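Local coordinates for suppressor of fused family protein (PDB 3K5J), which is of unknown function but resembles the N-terminal domain of human Suppressor of fused and may, like it, act through binding other proteins, at residues 20-26 and 38-44; 69-73 and 170-174. One frame throughout, in Å; residues are numbered along the deposited sequence. Where two conformers were deposited one is given.

Interaction 1: 20-26 and 38-44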
ATOM      1  N   ASP A  20     -14.307 -11.046  -5.822  1.00 17.91           N
ATOM      2  CA  ASP A  20     -13.385 -11.640  -6.772  1.00 17.55           C
ATOM      3  C   ASP A  20     -12.008 -10.955  -6.584  1.00 17.20           C
ATOM      4  O   ASP A  20     -11.937  -9.752  -6.338  1.00 17.70           O
ATOM      5  CB  ASP A  20     -13.878 -11.458  -8.202  1.00 20.34           C
ATOM      6  CG  ASP A  20     -15.204 -12.194  -8.449  1.00 29.72           C
ATOM      7  OD1 ASP A  20     -15.356 -13.341  -7.950  1.00 37.13           O
ATOM      8  OD2 ASP A  20     -16.073 -11.607  -9.130  1.00 38.61           O
ATOM      9  N   ILE A  21     -10.959 -11.753  -6.722  1.00 15.05           N
ATOM     10  CA  ILE A  21      -9.585 -11.322  -6.602  1.00 15.16           C
ATOM     11  C   ILE A  21      -8.809 -11.838  -7.802  1.00 15.69           C
ATOM     12  O   ILE A  21      -8.857 -13.041  -8.138  1.00 19.58           O
ATOM     13  CB  ILE A  21      -8.946 -11.812  -5.289  1.00 15.34           C
ATOM     14  CG1 ILE A  21      -9.776 -11.386  -4.079  1.00 15.27           C
ATOM     15  CG2 ILE A  21      -7.423 -11.372  -5.222  1.00 14.95           C
ATOM     16  CD1 ILE A  21      -9.253 -11.873  -2.714  1.00 16.82           C
ATOM     17  N   LYS A  22      -8.115 -10.933  -8.481  1.00 14.64           N
ATOM     18  CA  LYS A  22      -7.309 -11.231  -9.664  0.50 15.58           C
ATOM     19  C   LYS A  22      -5.835 -11.143  -9.303  1.00 14.63           C
ATOM     20  O   LYS A  22      -5.425 -10.223  -8.611  1.00 16.59           O
ATOM     21  CB  LYS A  22      -7.583 -10.231 -10.812  0.50 16.49           C
ATOM     22  CG  LYS A  22      -6.722 -10.446 -12.090  0.50 16.62           C
ATOM     23  CD  LYS A  22      -7.132  -9.551 -13.268  0.50 18.01           C
ATOM     24  CE  LYS A  22      -6.412  -9.922 -14.555  0.50 19.82           C
ATOM     25  NZ  LYS A  22      -6.846  -9.097 -15.715  0.50 21.07           N
ATOM     26  N   GLY A  23      -5.037 -12.071  -9.801  1.00 13.92           N
ATOM     27  CA  GLY A  23      -3.602 -12.074  -9.612  1.00 12.96           C
ATOM     28  C   GLY A  23      -2.875 -11.695 -10.866  1.00 13.36           C
ATOM     29  O   GLY A  23      -3.276 -12.069 -11.983  1.00 16.88           O
ATOM     30  N   PHE A  24      -1.768 -10.984 -10.663  1.00 13.82           N
ATOM     31  CA  PHE A  24      -0.867 -10.495 -11.716  1.00 12.84           C
ATOM     32  C   PHE A  24       0.528 -11.031 -11.464  1.00 12.36           C
ATOM     33  O   PHE A  24       0.956 -11.244 -10.308  1.00 13.19           O
ATOM     34  CB  PHE A  24      -0.825  -8.986 -11.723  1.00 12.76           C
ATOM     35  CG  PHE A  24      -2.163  -8.362 -12.007  1.00 14.99           C
ATOM     36  CD1 PHE A  24      -2.568  -8.193 -13.322  1.00 21.05           C
ATOM     37  CD2 PHE A  24      -3.011  -8.000 -11.018  1.00 19.35           C
ATOM     38  CE1 PHE A  24      -3.787  -7.619 -13.605  1.00 21.93           C
ATOM     39  CE2 PHE A  24      -4.258  -7.420 -11.323  1.00 22.90           C
ATOM     40  CZ  PHE A  24      -4.623  -7.262 -12.591  1.00 20.13           C
ATOM     41  N   THR A  25       1.243 -11.265 -12.558  1.00 13.21           N
ATOM     42  CA  THR A  25       2.600 -11.769 -12.560  1.00 12.42           C
ATOM     43  C   THR A  25       3.461 -11.048 -13.598  1.00 15.09           C
ATOM     44  O   THR A  25       2.944 -10.295 -14.434  1.00 15.32           O
ATOM     45  CB  THR A  25       2.619 -13.301 -12.895  1.00 14.17           C
ATOM     46  OG1 THR A  25       2.166 -13.468 -14.231  1.00 14.94           O
ATOM     47  CG2 THR A  25       1.767 -14.157 -11.938  1.00 14.63           C
ATOM     48  N   TRP A  26       4.772 -11.267 -13.516  1.00 13.63           N
ATOM     49  CA  TRP A  26       5.730 -10.734 -14.497  1.00 14.40           C
ATOM     50  C   TRP A  26       6.522 -11.865 -15.136  1.00 15.49           C
ATOM     51  O   TRP A  26       6.957 -12.804 -14.469  1.00 16.45           O
ATOM     52  CB  TRP A  26       6.719  -9.769 -13.858  1.00 14.00           C
ATOM     53  CG  TRP A  26       6.129  -8.436 -13.516  1.00 13.70           C
ATOM     54  CD1 TRP A  26       6.325  -7.273 -14.208  1.00 16.70           C
ATOM     55  CD2 TRP A  26       5.295  -8.081 -12.379  1.00 13.18           C
ATOM     56  NE1 TRP A  26       5.646  -6.237 -13.593  1.00 15.52           N
ATOM     57  CE2 TRP A  26       4.994  -6.707 -12.487  1.00 13.74           C
ATOM     58  CE3 TRP A  26       4.741  -8.791 -11.312  1.00 13.61           C
ATOM     59  CZ2 TRP A  26       4.225  -6.035 -11.541  1.00 14.00           C
ATOM     60  CZ3 TRP A  26       3.938  -8.124 -10.408  1.00 14.35           C
ATOM     61  CH2 TRP A  26       3.666  -6.757 -10.558  1.00 14.92           C
ATOM     62  N   PHE A  38       7.155 -12.614  -7.657  1.00 11.49           N
ATOM     63  CA  PHE A  38       6.363 -11.551  -7.039  1.00 11.27           C
ATOM     64  C   PHE A  38       5.041 -11.393  -7.758  1.00 10.83           C
ATOM     65  O   PHE A  38       4.964 -11.405  -8.992  1.00 12.08           O
ATOM     66  CB  PHE A  38       7.129 -10.218  -7.100  1.00 11.57           C
ATOM     67  CG  PHE A  38       6.373  -9.043  -6.529  1.00 10.91           C
ATOM     68  CD1 PHE A  38       6.249  -8.866  -5.164  1.00 12.56           C
ATOM     69  CD2 PHE A  38       5.850  -8.083  -7.381  1.00 10.71           C
ATOM     70  CE1 PHE A  38       5.575  -7.803  -4.655  1.00 12.15           C
ATOM     71  CE2 PHE A  38       5.208  -6.975  -6.865  1.00 12.48           C
ATOM     72  CZ  PHE A  38       5.047  -6.843  -5.498  1.00 13.52           C
ATOM     73  N   GLN A  39       3.976 -11.195  -6.975  1.00 10.66           N
ATOM     74  CA  GLN A  39       2.656 -10.929  -7.522  1.00 10.17           C
ATOM     75  C   GLN A  39       2.039  -9.661  -6.932  1.00 10.72           C
ATOM     76  O   GLN A  39       2.440  -9.169  -5.884  1.00 11.97           O
ATOM     77  CB  GLN A  39       1.657 -12.070  -7.276  1.00 11.82           C
ATOM     78  CG  GLN A  39       1.994 -13.341  -8.010  1.00 12.57           C
ATOM     79  CD  GLN A  39       0.819 -14.282  -8.168  1.00 11.62           C
ATOM     80  OE1 GLN A  39       0.735 -15.294  -7.488  1.00 12.83           O
ATOM     81  NE2 GLN A  39      -0.143 -13.893  -9.021  1.00 13.20           N
ATOM     82  N   VAL A  40       1.035  -9.147  -7.641  1.00 11.52           N
ATOM     83  CA  VAL A  40       0.081  -8.195  -7.065  1.00 10.58           C
ATOM     84  C   VAL A  40      -1.291  -8.847  -7.191  1.00 10.91           C
ATOM     85  O   VAL A  40      -1.618  -9.428  -8.233  1.00 12.04           O
ATOM     86  CB  VAL A  40       0.124  -6.816  -7.777  1.00 11.45           C
ATOM     87  CG1 VAL A  40      -1.053  -5.897  -7.388  1.00 12.16           C
ATOM     88  CG2 VAL A  40       1.493  -6.155  -7.458  1.00 12.75           C
ATOM     89  N   PHE A  41      -2.074  -8.731  -6.145  1.00 10.43           N
ATOM     90  CA  PHE A  41      -3.484  -9.161  -6.143  1.00 11.65           C
ATOM     91  C   PHE A  41      -4.383  -7.944  -6.117  1.00 11.43           C
ATOM     92  O   PHE A  41      -4.098  -6.989  -5.418  1.00 12.50           O
ATOM     93  CB  PHE A  41      -3.792 -10.064  -4.938  1.00 10.57           C
ATOM     94  CG  PHE A  41      -3.084 -11.388  -5.004  1.00 11.75           C
ATOM     95  CD1 PHE A  41      -3.448 -12.316  -5.969  1.00 11.73           C
ATOM     96  CD2 PHE A  41      -2.049 -11.711  -4.117  1.00 10.50           C
ATOM     97  CE1 PHE A  41      -2.784 -13.538  -6.043  1.00 13.80           C
ATOM     98  CE2 PHE A  41      -1.397 -12.948  -4.186  1.00 10.58           C
ATOM     99  CZ  PHE A  41      -1.734 -13.850  -5.147  1.00 11.45           C
ATOM    100  N   GLN A  42      -5.453  -7.988  -6.914  1.00 10.75           N
ATOM    101  CA  GLN A  42      -6.445  -6.927  -7.041  1.00 11.45           C
ATOM    102  C   GLN A  42      -7.785  -7.448  -6.516  1.00 11.93           C
ATOM    103  O   GLN A  42      -8.357  -8.398  -7.096  1.00 13.19           O
ATOM    104  CB  GLN A  42      -6.582  -6.550  -8.500  1.00 13.03           C
ATOM    105  CG  GLN A  42      -7.611  -5.504  -8.831  1.00 14.08           C
ATOM    106  CD  GLN A  42      -7.950  -5.510 -10.294  1.00 15.92           C
ATOM    107  OE1 GLN A  42      -8.364  -6.558 -10.827  1.00 21.26           O
ATOM    108  NE2 GLN A  42      -7.835  -4.362 -10.946  1.00 19.24           N
ATOM    109  N   VAL A  43      -8.272  -6.839  -5.441  1.00 12.06           N
ATOM    110  CA  VAL A  43      -9.563  -7.152  -4.877  1.00 11.80           C
ATOM    111  C   VAL A  43     -10.573  -6.222  -5.591  1.00 13.35           C
ATOM    112  O   VAL A  43     -10.470  -4.993  -5.487  1.00 13.88           O
ATOM    113  CB  VAL A  43      -9.614  -6.968  -3.356  1.00 13.43           C
ATOM    114  CG1 VAL A  43     -10.954  -7.447  -2.797  1.00 16.02           C
ATOM    115  CG2 VAL A  43      -8.421  -7.677  -2.660  1.00 13.32           C
ATOM    116  N   ILE A  44     -11.484  -6.827  -6.321  1.00 15.75           N
ATOM    117  CA  ILE A  44     -12.390  -6.118  -7.205  1.00 15.60           C
ATOM    118  C   ILE A  44     -13.661  -5.749  -6.455  1.00 15.98           C
ATOM    119  O   ILE A  44     -14.265  -6.597  -5.791  1.00 18.28           O
ATOM    120  CB  ILE A  44     -12.723  -7.026  -8.405  1.00 17.92           C
ATOM    121  CG1 ILE A  44     -11.455  -7.311  -9.209  1.00 18.79           C
ATOM    122  CG2 ILE A  44     -13.778  -6.396  -9.332  1.00 18.28           C
ATOM    123  CD1 ILE A  44     -11.541  -8.587 -10.086  1.00 21.42           C
TER
HETATM  124  O   HOH W   1     -15.749  -8.664  -6.665  1.00 21.30           O
HETATM  125  O   HOH W   2       5.931 -12.626 -11.236  1.00 12.83           O
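An edge strand can dock on its neighbour by shape as much as by hydrogen bonding, and strands 21-24 and 39-43 do both. They run antiparallel (159°), their axes 4.6 Å apart at closest. Lys22 and Gln42 form a hydrogen-bonded pair (Lys22 N to Gln42 O 2.9 Å, Gln42 N to Lys22 O 2.8 Å). At the next such pair Phe24 N reaches Val40 O at 2.9 Å, while the return bond from Val40 N to Phe24 O is weak at 3.4 Å; the amide of Gln39 swings round so that NE2 also donates to Phe24 O, at 3.1 Å.

On the face turned to helix 2-15, Gly23 leaves a hollow over its CA, filled by the Phe41 ring (CD1 3.7 Å from Gly23 CA) and the Gln39 amide; a CB on Gly23 would lie 3.0 Å from Gln39 NE2 and 3.1 Å from Phe41 CE1. Ile21 CG2 packs on the Phe41 side, 3.9 Å from Phe41 CB. On the opposite face, with Lys22 and Val40, the Phe24 ring lies edge-on to Gln42, CE2 3.8 Å from Gln42 CB, and the Gln42 amide goes on to Tyr54 and Glu74. Beyond the strand, Trp26 reaches back over the neighbouring segment: CH2 meets Val40 CG2 at 3.8 Å and CZ3 meets Phe38 CD2 at 3.6 Å, beneath helix 77-91. Water 2 bridges Trp26 N (2.9 Å) and Phe38 O (2.7 Å).

The whole is an antiparallel edge pair of a mixed sheet with helices against both faces, an alpha/beta layering seen here in a bacterial Sufu-like fold.

Interaction 2: 69-73 and 170-174; sequences IISPF and YLDIN
The end of strand 65-71 meets the loop after helix 156-166, a C-terminal loop packed on an inner strand of the Sufu-like mixed sheet. Residues 69-71 are extended; Pro72 (phi/psi -68/-21) turns the chain. Tyr170 (-72/-10) and Leu171 (-89/-5) are turn-like, right-handed helical; Asp172 is extended (-93/112) and Ile173 turns back (-65/-14). Pro72 and Leu171 are the closest CA pair, 5.4 Å.

Apolar contacts: Ile70 (m, t) sends CD1 to Tyr170 CE1 (3.8 Å; Tyr170 p) and CG2 to Leu171 CD2 (3.8 Å; Leu171 m, t). Pro72 CD lies 4.1 Å from Leu171 CD2, Pro72 CG 4.3 Å from Ile173 CG2 (Ile173 p, t). Tyr170 is also edge-to-face on Trp139.

Van der Waals: Pro72 CG to Leu171 O, 3.4 Å.

Hydrogen bonds brace each segment: Ser71 OG to Phe73 O (2.7 Å) and to His78; Asn174 N to Asp172 OD1 (2.9 Å), an Asx turn; Ile173 O to Ser112.

None directly joins the segments; a water lies 2.7 Å from Ile70 O and 2.9 Å from Tyr170 O. Such chemistry fixes shape more than strict register.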
ATOM      1  N   ILE A  69      -2.564  -0.819  -1.387  1.00  9.35           N
ATOM      2  CA  ILE A  69      -3.082   0.496  -1.800  1.00 10.58           C
ATOM      3  C   ILE A  69      -4.594   0.361  -1.965  1.00 10.98           C
ATOM      4  O   ILE A  69      -5.062  -0.600  -2.631  1.00 11.09           O
ATOM      5  CB  ILE A  69      -2.450   0.952  -3.126  1.00 10.25           C
ATOM      6  CG1 ILE A  69      -0.938   1.113  -3.011  1.00 11.85           C
ATOM      7  CG2 ILE A  69      -3.115   2.241  -3.638  1.00 12.61           C
ATOM      8  CD1 ILE A  69      -0.152   1.085  -4.326  1.00 13.54           C
ATOM      9  N   ILE A  70      -5.325   1.308  -1.383  1.00 11.11           N
ATOM     10  CA  ILE A  70      -6.788   1.388  -1.548  1.00 10.21           C
ATOM     11  C   ILE A  70      -7.074   2.493  -2.557  1.00 11.34           C
ATOM     12  O   ILE A  70      -6.711   3.643  -2.338  1.00 12.49           O
ATOM     13  CB  ILE A  70      -7.567   1.632  -0.221  1.00 10.49           C
ATOM     14  CG1 ILE A  70      -7.013   0.804   0.946  1.00 11.66           C
ATOM     15  CG2 ILE A  70      -9.071   1.442  -0.441  1.00 13.67           C
ATOM     16  CD1 ILE A  70      -7.658   1.154   2.297  1.00 12.91           C
ATOM     17  N   SER A  71      -7.676   2.136  -3.689  1.00 11.94           N
ATOM     18  CA  SER A  71      -7.819   3.049  -4.826  1.00 12.43           C
ATOM     19  C   SER A  71      -9.269   3.333  -5.153  1.00 13.46           C
ATOM     20  O   SER A  71     -10.092   2.410  -5.215  1.00 14.11           O
ATOM     21  CB  SER A  71      -7.157   2.466  -6.064  1.00 12.16           C
ATOM     22  OG  SER A  71      -7.117   3.391  -7.125  1.00 12.89           O
ATOM     23  N   PRO A  72      -9.584   4.603  -5.443  1.00 14.25           N
ATOM     24  CA  PRO A  72     -10.971   4.919  -5.822  1.00 13.70           C
ATOM     25  C   PRO A  72     -11.427   4.341  -7.158  1.00 15.34           C
ATOM     26  O   PRO A  72     -12.641   4.231  -7.415  1.00 19.11           O
ATOM     27  CB  PRO A  72     -10.974   6.470  -5.819  1.00 15.94           C
ATOM     28  CG  PRO A  72      -9.602   6.872  -6.030  1.00 16.86           C
ATOM     29  CD  PRO A  72      -8.753   5.820  -5.339  1.00 14.04           C
ATOM     30  N   PHE A  73     -10.477   4.020  -8.007  1.00 14.85           N
ATOM     31  CA  PHE A  73     -10.764   3.456  -9.312  1.00 15.48           C
ATOM     32  C   PHE A  73      -9.698   2.436  -9.696  1.00 15.04           C
ATOM     33  O   PHE A  73      -8.601   2.386  -9.126  1.00 13.97           O
ATOM     34  CB  PHE A  73     -10.883   4.580 -10.373  1.00 16.33           C
ATOM     35  CG  PHE A  73      -9.703   5.564 -10.372  1.00 15.91           C
ATOM     36  CD1 PHE A  73      -8.490   5.241 -10.977  1.00 18.58           C
ATOM     37  CD2 PHE A  73      -9.839   6.814  -9.799  1.00 17.28           C
ATOM     38  CE1 PHE A  73      -7.413   6.161 -10.989  1.00 18.40           C
ATOM     39  CE2 PHE A  73      -8.757   7.720  -9.775  1.00 18.61           C
ATOM     40  CZ  PHE A  73      -7.585   7.412 -10.390  1.00 18.40           C
ATOM     41  N   TYR A 170      -9.189   9.180   2.421  1.00 15.96           N
ATOM     42  CA  TYR A 170      -8.063   8.664   1.711  1.00 15.15           C
ATOM     43  C   TYR A 170      -8.340   8.234   0.260  1.00 14.16           C
ATOM     44  O   TYR A 170      -7.417   7.978  -0.510  1.00 14.10           O
ATOM     45  CB  TYR A 170      -7.397   7.527   2.499  1.00 15.36           C
ATOM     46  CG  TYR A 170      -8.363   6.452   2.913  1.00 15.99           C
ATOM     47  CD1 TYR A 170      -8.708   5.427   2.038  1.00 15.17           C
ATOM     48  CD2 TYR A 170      -8.887   6.436   4.169  1.00 15.62           C
ATOM     49  CE1 TYR A 170      -9.601   4.442   2.409  1.00 17.28           C
ATOM     50  CE2 TYR A 170      -9.777   5.444   4.553  1.00 17.50           C
ATOM     51  CZ  TYR A 170     -10.124   4.450   3.667  1.00 14.45           C
ATOM     52  OH  TYR A 170     -11.029   3.483   4.049  1.00 17.84           O
ATOM     53  N   LEU A 171      -9.612   8.183  -0.124  1.00 14.68           N
ATOM     54  CA  LEU A 171     -10.002   7.943  -1.497  1.00 15.22           C
ATOM     55  C   LEU A 171     -10.131   9.180  -2.348  1.00 14.58           C
ATOM     56  O   LEU A 171     -10.317   9.062  -3.539  1.00 16.86           O
ATOM     57  CB  LEU A 171     -11.284   7.118  -1.578  1.00 15.71           C
ATOM     58  CG  LEU A 171     -11.209   5.752  -0.910  1.00 16.01           C
ATOM     59  CD1 LEU A 171     -12.630   5.093  -0.935  1.00 19.49           C
ATOM     60  CD2 LEU A 171     -10.180   4.864  -1.565  1.00 15.93           C
ATOM     61  N   ASP A 172      -9.986  10.350  -1.730  1.00 15.82           N
ATOM     62  CA  ASP A 172     -10.107  11.623  -2.442  1.00 16.41           C
ATOM     63  C   ASP A 172      -8.704  12.042  -2.894  1.00 14.48           C
ATOM     64  O   ASP A 172      -7.868  12.371  -2.057  1.00 14.66           O
ATOM     65  CB  ASP A 172     -10.737  12.653  -1.486  1.00 16.49           C
ATOM     66  CG  ASP A 172     -10.809  14.031  -2.076  1.00 19.94           C
ATOM     67  OD1 ASP A 172     -10.490  14.195  -3.269  1.00 17.43           O
ATOM     68  OD2 ASP A 172     -11.279  14.938  -1.303  1.00 22.02           O
ATOM     69  N   ILE A 173      -8.482  12.018  -4.207  1.00 16.21           N
ATOM     70  CA  ILE A 173      -7.204  12.360  -4.793  1.00 14.96           C
ATOM     71  C   ILE A 173      -6.794  13.834  -4.584  1.00 16.10           C
ATOM     72  O   ILE A 173      -5.612  14.183  -4.782  1.00 16.34           O
ATOM     73  CB  ILE A 173      -7.061  11.989  -6.283  1.00 17.85           C
ATOM     74  CG1 ILE A 173      -7.993  12.819  -7.167  1.00 20.25           C
ATOM     75  CG2 ILE A 173      -7.337  10.498  -6.484  1.00 18.21           C
ATOM     76  CD1 ILE A 173      -7.734  12.685  -8.658  1.00 24.50           C
ATOM     77  N   ASN A 174      -7.753  14.650  -4.165  1.00 15.62           N
ATOM     78  CA  ASN A 174      -7.554  16.081  -3.905  1.00 15.80           C
ATOM     79  C   ASN A 174      -7.981  16.454  -2.478  1.00 15.10           C
ATOM     80  O   ASN A 174      -8.360  17.606  -2.222  1.00 16.59           O
ATOM     81  CB  ASN A 174      -8.318  16.939  -4.941  1.00 15.94           C
ATOM     82  CG  ASN A 174      -7.992  18.434  -4.827  1.00 16.09           C
ATOM     83  OD1 ASN A 174      -6.820  18.789  -4.754  1.00 16.28           O
ATOM     84  ND2 ASN A 174      -9.030  19.306  -4.862  1.00 17.44           N
TER
HETATM   85  O   HOH W   3      -5.982   5.464  -0.416  1.00 12.78           O

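Read from the N terminus, the two contacts illustrate local and long-range closure in series. Helix 2-15 leads into interaction 1, which closes a short excursion through helix 30-34 and sets strand 21-24 beside 39-43. The sheet then grows antiparallel through 52-57 to 65-71, where interaction 2 opens. Its loop is far longer, 96 residues that include helix 77-91 and strand 135-143, and it closes only after helix 156-166. The contacts therefore neither nest nor cross. Their centres are 18 Å apart and they do not touch, yet both reach one sheet: interaction 1 builds its edge, whereas interaction 2 ties an inner strand to the C-terminal region.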